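Local coordinates for dextranase (Pseudarthrobacter oxydans, PDB 6NZS), which catalyses the endohydrolysis of (1->6)-alpha-D-glucosidic linkages in dextran, at residues I116-S120 against V481-T485; S320-K326 against G346-H352; T403-E409 against T432-M438. All coordinates share one frame; numbering follows the deposited sequence.

How the interactions relate
All three contacts reach the strands that stack coil upon coil in the parallel beta-helix of this dextranase. Interaction 2 joins strands 325-335 and 351-361 at a corner of the helix, and interaction 3, later in the chain, joins 398-407 and 423-435. Along the chain, interaction 1 encloses both, tying the end of strand 114-117, in the N-terminal Ig-like domain, to strand 469-482, the sheet neighbour of 423-435. Interactions 1 and 3 have centres about 9 Å apart and touch: Arg117 NH1 binds Ile434 O, and Asn436 ND2 binds Met484 O. Interaction 2 stands apart, its centre about 37 Å from that of interaction 1. The Ig-like domain is thus docked directly on successive coils.

Interaction 1 (I116-S120 against V481-T485); sequences IRPSS and VEGMT
Arg117, Pro118 and Ser119 sit at the seam between the N-terminal Ig-like domain and the beta-helix, where they close round the side chain of Glu482. The carboxylate reaches the chain just past strand 114-117 and is taken by both of its oxygens. Ser119 N donates to Glu482 OE2 at 2.8 Å in a nearly straight bond (167°), and Ser119 OG donates to Glu482 OE1 at 2.5 Å. Each oxygen uses its syn lone pair, so one residue clasps the group from backbone and side chain. Ser119 OG can do this because it lies beside its own backbone N (chi1 -63°). Pro118 CA lies 3.3 Å from Glu482 OE2. Water 1 donates the carboxylate's third hydrogen bond, to Glu482 OE2 at 2.7 Å, and accepts from Ser120 N at 3.0 Å. Three bonds satisfy the buried carboxylate, and the two from Ser119, one to each oxygen, hold its rotation.

Arg117 runs alongside Glu482 in the opposite direction, extended from CG to NE. Its NE is 3.6 Å from Glu482 OE1, but the oxygen lies well out of the guanidinium plane, and the salt bridge is one of charge alone. Glu482 CB comes over one face of the guanidinium, 3.5 Å from Arg117 NH1, while that nitrogen donates to Ile434 O of the neighbouring coil. At Gly483 the chain turns a corner with a positive phi (69°), and Asp508 accepts from its N. A carboxylate offered from beside a coil corner of the beta-helix to an Ig-like domain loop is one link joining the two domains of this family 49 enzyme.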
loop_
_atom_site.group_PDB
_atom_site.type_symbol
_atom_site.label_atom_id
_atom_site.label_comp_id
_atom_site.label_asym_id
_atom_site.label_seq_id
_atom_site.Cartn_x
_atom_site.Cartn_y
_atom_site.Cartn_z
ATOM N N ILE A 116 -7.441 -17.397 3.538
ATOM C CA ILE A 116 -6.288 -16.545 3.814
ATOM C C ILE A 116 -5.742 -16.045 2.487
ATOM O O ILE A 116 -5.563 -16.829 1.547
ATOM C CB ILE A 116 -5.202 -17.322 4.579
ATOM C CG1 ILE A 116 -5.725 -17.759 5.948
ATOM C CG2 ILE A 116 -3.922 -16.485 4.721
ATOM C CD1 ILE A 116 -4.898 -18.834 6.611
ATOM N N ARG A 117 -5.489 -14.742 2.397
ATOM C CA ARG A 117 -4.796 -14.189 1.240
ATOM C C ARG A 117 -3.626 -13.368 1.764
ATOM O O ARG A 117 -3.819 -12.538 2.670
ATOM C CB ARG A 117 -5.706 -13.315 0.373
ATOM C CG ARG A 117 -6.795 -14.100 -0.363
ATOM C CD ARG A 117 -7.283 -13.312 -1.607
ATOM N NE ARG A 117 -8.254 -14.063 -2.415
ATOM C CZ ARG A 117 -8.826 -13.639 -3.547
ATOM N NH1 ARG A 117 -8.559 -12.439 -4.077
ATOM N NH2 ARG A 117 -9.687 -14.437 -4.165
ATOM N N PRO A 118 -2.402 -13.549 1.237
ATOM C CA PRO A 118 -1.977 -14.412 0.124
ATOM C C PRO A 118 -2.353 -15.898 0.281
ATOM O O PRO A 118 -2.109 -16.505 1.319
ATOM C CB PRO A 118 -0.454 -14.237 0.112
ATOM C CG PRO A 118 -0.235 -12.847 0.620
ATOM C CD PRO A 118 -1.301 -12.691 1.708
ATOM N N SER A 119 -2.971 -16.449 -0.767
ATOM C CA SER A 119 -3.342 -17.861 -0.787
ATOM C C SER A 119 -2.127 -18.773 -0.722
ATOM O O SER A 119 -2.263 -19.937 -0.319
ATOM C CB SER A 119 -4.138 -18.161 -2.058
ATOM O OG SER A 119 -5.341 -17.419 -2.057
ATOM N N SER A 120 -0.949 -18.271 -1.098
ATOM C CA SER A 120 0.273 -19.053 -0.985
ATOM C C SER A 120 0.635 -19.357 0.463
ATOM O O SER A 120 1.460 -20.247 0.695
ATOM C CB SER A 120 1.423 -18.322 -1.685
ATOM O OG SER A 120 1.692 -17.073 -1.062
ATOM N N VAL A 481 -1.452 -12.076 -8.699
ATOM C CA VAL A 481 -2.660 -11.255 -8.680
ATOM C C VAL A 481 -3.838 -12.189 -8.461
ATOM O O VAL A 481 -4.141 -13.046 -9.303
ATOM C CB VAL A 481 -2.821 -10.449 -9.973
ATOM C CG1 VAL A 481 -4.059 -9.564 -9.894
ATOM C CG2 VAL A 481 -1.565 -9.610 -10.226
ATOM N N GLU A 482 -4.485 -12.048 -7.314
ATOM C CA GLU A 482 -5.538 -12.978 -6.915
ATOM C C GLU A 482 -6.912 -12.434 -7.291
ATOM O O GLU A 482 -7.154 -11.225 -7.229
ATOM C CB GLU A 482 -5.464 -13.252 -5.410
ATOM C CG GLU A 482 -4.096 -13.797 -4.982
ATOM C CD GLU A 482 -4.162 -14.685 -3.757
ATOM O OE1 GLU A 482 -5.165 -15.408 -3.573
ATOM O OE2 GLU A 482 -3.193 -14.678 -2.981
ATOM N N GLY A 483 -7.812 -13.341 -7.680
ATOM C CA GLY A 483 -9.103 -12.899 -8.187
ATOM C C GLY A 483 -8.983 -12.210 -9.544
ATOM O O GLY A 483 -8.008 -12.374 -10.286
ATOM N N MET A 484 -10.002 -11.415 -9.866
ATOM C CA MET A 484 -10.087 -10.742 -11.157
ATOM C C MET A 484 -9.358 -9.405 -11.147
ATOM O O MET A 484 -9.335 -8.699 -10.139
ATOM C CB MET A 484 -11.552 -10.464 -11.503
ATOM C CG MET A 484 -12.402 -11.701 -11.654
ATOM S SD MET A 484 -14.124 -11.295 -12.041
ATOM C CE MET A 484 -14.671 -10.567 -10.515
ATOM N N THR A 485 -8.763 -9.053 -12.289
ATOM C CA THR A 485 -8.214 -7.711 -12.478
ATOM C C THR A 485 -8.549 -7.230 -13.882
ATOM O O THR A 485 -9.174 -7.945 -14.677
ATOM C CB THR A 485 -6.711 -7.621 -12.165
ATOM O OG1 THR A 485 -6.346 -6.246 -12.007
ATOM C CG2 THR A 485 -5.862 -8.234 -13.280
HETATM O O HOH W 1 -0.882 -16.136 -3.227
#

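Interaction 2 (S320-K326 against G346-H352); sequences SADAEQK and GNEQTFH
Ser320 and Asn347, with Thr350 beyond them, join two successive coils of the parallel beta-helix at a corner, where strands 316-320 and 342-346 give way to 325-335 and 351-361. Backbone bonds frame the corner: Asn347 N donates to Ser320 O, then Gln325 N to Thr350 O and His352 N to Gln325 O, the last nearly straight (175°).

Side-chain bonds fill the space between. Ser320 OG donates to Asn347 O at 2.7 Å, and Asn347 ND2 reaches Asp322 OD1 at 2.9 Å on the anti side of a carboxylate turned almost square to the amide. The other end of that amide, OD1, accepts from Gln349 N, an Asx turn at the start of the type I turn from Asn347 to Thr350.

The rings pack at their edges. Gln325 OE1, which accepts from Ala321 N, lies at the edge of the Phe351 ring, and Glu324 CG meets the edge of the His352 imidazole, whose ND1 is bonded to Lys375 O.

Thr350 OG1, set between its backbone N and carbonyl carbon (chi1 63°), faces the carbonyls of Ala321, Asp322 and Ala323 and Ser320 OG; with one proton to give, it can make only a weak bond to one at a time, Ala321 O nearest at 2.8 Å.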
loop_
_atom_site.group_PDB
_atom_site.type_symbol
_atom_site.label_atom_id
_atom_site.label_comp_id
_atom_site.label_asym_id
_atom_site.label_seq_id
_atom_site.Cartn_x
_atom_site.Cartn_y
_atom_site.Cartn_z
ATOM N N SER A 320 16.350 16.079 2.032
ATOM C CA SER A 320 17.634 15.447 1.758
ATOM C C SER A 320 18.649 16.515 1.367
ATOM O O SER A 320 18.445 17.238 0.384
ATOM C CB SER A 320 17.512 14.411 0.637
ATOM O OG SER A 320 18.784 13.843 0.336
ATOM N N ALA A 321 19.735 16.602 2.135
ATOM C CA ALA A 321 20.852 17.465 1.792
ATOM C C ALA A 321 21.696 16.793 0.716
ATOM O O ALA A 321 21.504 15.624 0.381
ATOM C CB ALA A 321 21.712 17.722 3.029
ATOM N N ASP A 322 22.645 17.544 0.154
ATOM C CA ASP A 322 23.577 16.917 -0.777
ATOM C C ASP A 322 24.345 15.783 -0.107
ATOM O O ASP A 322 24.641 14.766 -0.744
ATOM C CB ASP A 322 24.543 17.958 -1.345
ATOM C CG ASP A 322 23.951 18.725 -2.504
ATOM O OD1 ASP A 322 23.003 18.219 -3.141
ATOM O OD2 ASP A 322 24.436 19.840 -2.784
ATOM N N ALA A 323 24.669 15.937 1.178
ATOM C CA ALA A 323 25.397 14.905 1.902
ATOM C C ALA A 323 24.606 13.600 1.927
ATOM O O ALA A 323 23.369 13.594 1.892
ATOM C CB ALA A 323 25.665 15.356 3.342
ATOM N N GLU A 324 25.343 12.492 1.975
ATOM C CA GLU A 324 24.742 11.167 2.063
ATOM C C GLU A 324 24.010 11.014 3.389
ATOM O O GLU A 324 24.552 11.329 4.453
ATOM C CB GLU A 324 25.831 10.100 1.949
ATOM C CG GLU A 324 25.350 8.672 2.192
ATOM C CD GLU A 324 26.488 7.661 2.205
ATOM O OE1 GLU A 324 26.792 7.116 3.287
ATOM O OE2 GLU A 324 27.080 7.411 1.133
ATOM N N GLN A 325 22.777 10.505 3.329
ATOM C CA GLN A 325 21.947 10.355 4.513
ATOM C C GLN A 325 21.209 9.030 4.424
ATOM O O GLN A 325 21.048 8.463 3.342
ATOM C CB GLN A 325 20.920 11.485 4.616
ATOM C CG GLN A 325 21.522 12.874 4.838
ATOM C CD GLN A 325 20.526 13.974 4.546
ATOM O OE1 GLN A 325 20.164 14.213 3.395
ATOM N NE2 GLN A 325 20.046 14.633 5.597
ATOM N N LYS A 326 20.748 8.554 5.575
ATOM C CA LYS A 326 20.001 7.308 5.653
ATOM C C LYS A 326 18.745 7.512 6.482
ATOM O O LYS A 326 18.714 8.334 7.400
ATOM C CB LYS A 326 20.837 6.204 6.296
ATOM C CG LYS A 326 22.099 5.862 5.514
ATOM C CD LYS A 326 22.973 4.896 6.295
ATOM C CE LYS A 326 22.798 3.476 5.807
ATOM N NZ LYS A 326 24.107 2.776 5.681
ATOM N N GLY A 346 14.697 17.461 -2.062
ATOM C CA GLY A 346 16.104 17.783 -1.956
ATOM C C GLY A 346 16.919 16.958 -2.936
ATOM O O GLY A 346 16.522 16.764 -4.091
ATOM N N ASN A 347 18.060 16.470 -2.472
ATOM C CA ASN A 347 18.884 15.606 -3.308
ATOM C C ASN A 347 18.289 14.205 -3.262
ATOM O O ASN A 347 18.486 13.462 -2.297
ATOM C CB ASN A 347 20.339 15.619 -2.858
ATOM C CG ASN A 347 21.248 14.933 -3.857
ATOM O OD1 ASN A 347 20.880 13.915 -4.450
ATOM N ND2 ASN A 347 22.435 15.492 -4.063
ATOM N N GLU A 348 17.583 13.835 -4.331
ATOM C CA GLU A 348 16.927 12.534 -4.398
ATOM C C GLU A 348 17.897 11.376 -4.596
ATOM O O GLU A 348 17.464 10.217 -4.558
ATOM C CB GLU A 348 15.857 12.556 -5.493
ATOM C CG GLU A 348 14.804 13.638 -5.264
ATOM C CD GLU A 348 13.684 13.637 -6.298
ATOM O OE1 GLU A 348 13.769 12.882 -7.289
ATOM O OE2 GLU A 348 12.717 14.408 -6.120
ATOM N N GLN A 349 19.188 11.640 -4.787
ATOM C CA GLN A 349 20.170 10.584 -4.975
ATOM C C GLN A 349 20.995 10.292 -3.725
ATOM O O GLN A 349 21.812 9.370 -3.749
ATOM C CB GLN A 349 21.098 10.921 -6.152
ATOM C CG GLN A 349 20.394 10.945 -7.504
ATOM C CD GLN A 349 21.375 10.949 -8.670
ATOM O OE1 GLN A 349 22.454 10.359 -8.594
ATOM N NE2 GLN A 349 21.000 11.620 -9.756
ATOM N N THR A 350 20.794 11.031 -2.632
ATOM C CA THR A 350 21.620 10.861 -1.437
ATOM C C THR A 350 20.770 10.682 -0.184
ATOM O O THR A 350 21.129 11.137 0.903
ATOM C CB THR A 350 22.608 12.013 -1.267
ATOM O OG1 THR A 350 21.887 13.227 -1.073
ATOM C CG2 THR A 350 23.508 12.149 -2.501
ATOM N N PHE A 351 19.636 9.995 -0.306
ATOM C CA PHE A 351 18.735 9.753 0.826
ATOM C C PHE A 351 18.332 8.283 0.782
ATOM O O PHE A 351 17.344 7.908 0.143
ATOM C CB PHE A 351 17.525 10.680 0.782
ATOM C CG PHE A 351 16.793 10.761 2.085
ATOM C CD1 PHE A 351 17.202 11.647 3.074
ATOM C CD2 PHE A 351 15.696 9.943 2.330
ATOM C CE1 PHE A 351 16.535 11.715 4.282
ATOM C CE2 PHE A 351 15.022 10.009 3.535
ATOM C CZ PHE A 351 15.438 10.892 4.511
ATOM N N HIS A 352 19.084 7.447 1.479
ATOM C CA HIS A 352 19.020 6.003 1.291
ATOM C C HIS A 352 18.129 5.376 2.349
ATOM O O HIS A 352 18.435 5.439 3.546
ATOM C CB HIS A 352 20.432 5.425 1.307
ATOM C CG HIS A 352 21.347 6.130 0.356
ATOM N ND1 HIS A 352 21.114 6.171 -1.003
ATOM C CD2 HIS A 352 22.461 6.871 0.568
ATOM C CE1 HIS A 352 22.058 6.889 -1.588
ATOM N NE2 HIS A 352 22.887 7.325 -0.658
#

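Interaction 3 (T403-E409 against T432-M438); sequences TVIWKNE and TVIHNRM
Glu409 OE2 is gripped twice by Arg437: NE donates to it at 3.0 Å and NH2, in a weak bond, at 3.0 Å, both within one salt bridge. The oxygen lies at the edge of the guanidinium, near its plane, yet NE meets it from above the carboxylate plane, the two planes being turned 66° from each other. Asn408 CA lies over one guanidinium face. Arg437 has a second carboxylate in Glu181, which forms a salt bridge with NH1, and water 3 links NH1 to Asn408 OD1.

Earlier in the segments a parallel ladder holds neighbouring coils together: Ile405 N donates to Thr432 O at 2.8 Å, and Ile405 O receives Ile434 N. Further on, Lys407 N bonds His435 O, and Arg437 N bonds Asn408 O.

On the face carrying Trp406, the indole and His435 lie side by side, pointing the same way. His435 CB sits over the five-membered ring, 3.6 Å from its centroid, a CH-pi contact, while the imidazole is oblique to the six-membered ring (43°). Ile434 CD1 comes to Trp406 CE3 at 3.7 Å. Replacing Trp406 with an alanine would remove the indole beside His435 and would probably open a gap beside Ile434 CD1, leaving Glu181 without the indole N-H.

Buried His435 is bonded through ND1 to His179 and NE2 to Glu149, so it and Arg437 draw partners from the Ig-like domain, making the interface polar as well as packed.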
loop_
_atom_site.group_PDB
_atom_site.type_symbol
_atom_site.label_atom_id
_atom_site.label_comp_id
_atom_site.label_asym_id
_atom_site.label_seq_id
_atom_site.Cartn_x
_atom_site.Cartn_y
_atom_site.Cartn_z
ATOM N N THR A 403 6.032 -7.889 -0.686
ATOM C CA THR A 403 5.024 -6.838 -0.560
ATOM C C THR A 403 3.653 -7.447 -0.796
ATOM O O THR A 403 3.408 -8.024 -1.863
ATOM C CB THR A 403 5.235 -5.742 -1.604
ATOM O OG1 THR A 403 6.623 -5.372 -1.688
ATOM C CG2 THR A 403 4.432 -4.501 -1.248
ATOM N N VAL A 404 2.759 -7.296 0.177
ATOM C CA VAL A 404 1.356 -7.678 0.048
ATOM C C VAL A 404 0.570 -6.403 -0.216
ATOM O O VAL A 404 0.750 -5.405 0.493
ATOM C CB VAL A 404 0.869 -8.361 1.337
ATOM C CG1 VAL A 404 -0.633 -8.623 1.274
ATOM C CG2 VAL A 404 1.634 -9.671 1.576
ATOM N N ILE A 405 -0.281 -6.415 -1.248
ATOM C CA ILE A 405 -0.956 -5.201 -1.701
ATOM C C ILE A 405 -2.456 -5.444 -1.798
ATOM O O ILE A 405 -2.894 -6.418 -2.421
ATOM C CB ILE A 405 -0.406 -4.716 -3.057
ATOM C CG1 ILE A 405 1.091 -4.382 -2.928
ATOM C CG2 ILE A 405 -1.223 -3.516 -3.563
ATOM C CD1 ILE A 405 1.765 -4.047 -4.260
ATOM N N TRP A 406 -3.241 -4.556 -1.178
ATOM C CA TRP A 406 -4.691 -4.491 -1.356
ATOM C C TRP A 406 -4.935 -3.215 -2.152
ATOM O O TRP A 406 -4.924 -2.111 -1.605
ATOM C CB TRP A 406 -5.412 -4.450 -0.008
ATOM C CG TRP A 406 -6.895 -4.747 -0.110
ATOM C CD1 TRP A 406 -7.807 -4.201 -0.986
ATOM C CD2 TRP A 406 -7.621 -5.678 0.694
ATOM N NE1 TRP A 406 -9.053 -4.748 -0.761
ATOM C CE2 TRP A 406 -8.963 -5.654 0.262
ATOM C CE3 TRP A 406 -7.264 -6.530 1.750
ATOM C CZ2 TRP A 406 -9.948 -6.465 0.840
ATOM C CZ3 TRP A 406 -8.233 -7.327 2.313
ATOM C CH2 TRP A 406 -9.557 -7.299 1.855
ATOM N N LYS A 407 -5.118 -3.361 -3.451
ATOM C CA LYS A 407 -5.283 -2.210 -4.318
ATOM C C LYS A 407 -6.750 -1.794 -4.321
ATOM O O LYS A 407 -7.636 -2.648 -4.282
ATOM C CB LYS A 407 -4.807 -2.603 -5.723
ATOM C CG LYS A 407 -5.071 -1.594 -6.823
ATOM C CD LYS A 407 -4.175 -0.381 -6.670
ATOM C CE LYS A 407 -4.699 0.772 -7.495
ATOM N NZ LYS A 407 -3.717 1.911 -7.481
ATOM N N ASN A 408 -7.006 -0.479 -4.329
ATOM C CA ASN A 408 -8.380 -0.001 -4.455
ATOM C C ASN A 408 -8.698 0.255 -5.927
ATOM O O ASN A 408 -8.469 -0.631 -6.756
ATOM C CB ASN A 408 -8.645 1.194 -3.524
ATOM C CG ASN A 408 -8.746 0.776 -2.054
ATOM O OD1 ASN A 408 -8.496 -0.376 -1.700
ATOM N ND2 ASN A 408 -9.164 1.710 -1.203
ATOM N N GLU A 409 -9.200 1.440 -6.283
ATOM C CA GLU A 409 -9.770 1.657 -7.614
ATOM C C GLU A 409 -8.831 2.358 -8.580
ATOM O O GLU A 409 -8.809 2.031 -9.777
ATOM C CB GLU A 409 -11.024 2.528 -7.491
ATOM C CG GLU A 409 -12.168 1.857 -6.759
ATOM C CD GLU A 409 -12.316 2.331 -5.332
ATOM O OE1 GLU A 409 -11.467 3.125 -4.869
ATOM O OE2 GLU A 409 -13.283 1.905 -4.668
ATOM N N THR A 432 2.402 -9.784 -3.935
ATOM C CA THR A 432 1.086 -10.399 -4.047
ATOM C C THR A 432 0.037 -9.305 -3.964
ATOM O O THR A 432 -0.111 -8.659 -2.918
ATOM C CB THR A 432 0.851 -11.452 -2.970
ATOM O OG1 THR A 432 1.923 -12.405 -2.991
ATOM C CG2 THR A 432 -0.437 -12.198 -3.230
ATOM N N VAL A 433 -0.698 -9.113 -5.057
ATOM C CA VAL A 433 -1.821 -8.188 -5.093
ATOM C C VAL A 433 -3.047 -9.021 -4.740
ATOM O O VAL A 433 -3.613 -9.710 -5.590
ATOM C CB VAL A 433 -1.951 -7.525 -6.464
ATOM C CG1 VAL A 433 -3.020 -6.430 -6.456
ATOM C CG2 VAL A 433 -0.587 -6.935 -6.903
ATOM N N ILE A 434 -3.423 -9.000 -3.458
ATOM C CA ILE A 434 -4.449 -9.919 -2.979
ATOM C C ILE A 434 -5.839 -9.496 -3.428
ATOM O O ILE A 434 -6.730 -10.342 -3.555
ATOM C CB ILE A 434 -4.376 -10.144 -1.452
ATOM C CG1 ILE A 434 -4.454 -8.831 -0.668
ATOM C CG2 ILE A 434 -3.129 -10.959 -1.072
ATOM C CD1 ILE A 434 -4.741 -9.062 0.835
ATOM N N HIS A 435 -6.050 -8.195 -3.639
ATOM C CA HIS A 435 -7.314 -7.673 -4.134
ATOM C C HIS A 435 -7.023 -6.432 -4.950
ATOM O O HIS A 435 -5.987 -5.786 -4.782
ATOM C CB HIS A 435 -8.246 -7.297 -2.980
ATOM C CG HIS A 435 -8.719 -8.480 -2.202
ATOM N ND1 HIS A 435 -9.529 -9.444 -2.759
ATOM C CD2 HIS A 435 -8.474 -8.877 -0.930
ATOM C CE1 HIS A 435 -9.775 -10.383 -1.861
ATOM N NE2 HIS A 435 -9.146 -10.059 -0.743
ATOM N N ASN A 436 -7.971 -6.090 -5.817
ATOM C CA ASN A 436 -7.905 -4.829 -6.542
ATOM C C ASN A 436 -9.299 -4.511 -7.050
ATOM O O ASN A 436 -10.090 -5.418 -7.313
ATOM C CB ASN A 436 -6.919 -4.896 -7.717
ATOM C CG ASN A 436 -7.483 -5.652 -8.900
ATOM O OD1 ASN A 436 -8.000 -5.048 -9.849
ATOM N ND2 ASN A 436 -7.415 -6.979 -8.849
ATOM N N ARG A 437 -9.582 -3.217 -7.215
ATOM C CA ARG A 437 -10.857 -2.772 -7.759
ATOM C C ARG A 437 -10.636 -1.899 -8.988
ATOM O O ARG A 437 -11.364 -0.933 -9.224
ATOM C CB ARG A 437 -11.708 -2.056 -6.709
ATOM C CG ARG A 437 -12.307 -2.993 -5.649
ATOM C CD ARG A 437 -13.440 -2.324 -4.859
ATOM N NE ARG A 437 -13.011 -1.089 -4.208
ATOM C CZ ARG A 437 -12.393 -1.021 -3.037
ATOM N NH1 ARG A 437 -12.119 -2.124 -2.347
ATOM N NH2 ARG A 437 -12.041 0.166 -2.549
ATOM N N MET A 438 -9.627 -2.234 -9.789
ATOM C CA MET A 438 -9.344 -1.465 -10.998
ATOM C C MET A 438 -10.406 -1.789 -12.045
ATOM O O MET A 438 -10.549 -2.943 -12.465
ATOM C CB MET A 438 -7.931 -1.766 -11.496
ATOM C CG MET A 438 -6.854 -1.330 -10.488
ATOM S SD MET A 438 -5.144 -1.438 -11.089
ATOM C CE MET A 438 -4.996 -3.201 -11.329
HETATM O O HOH W 2 3.868 -11.272 -1.430
HETATM O O HOH W 3 -10.697 -1.547 0.103
#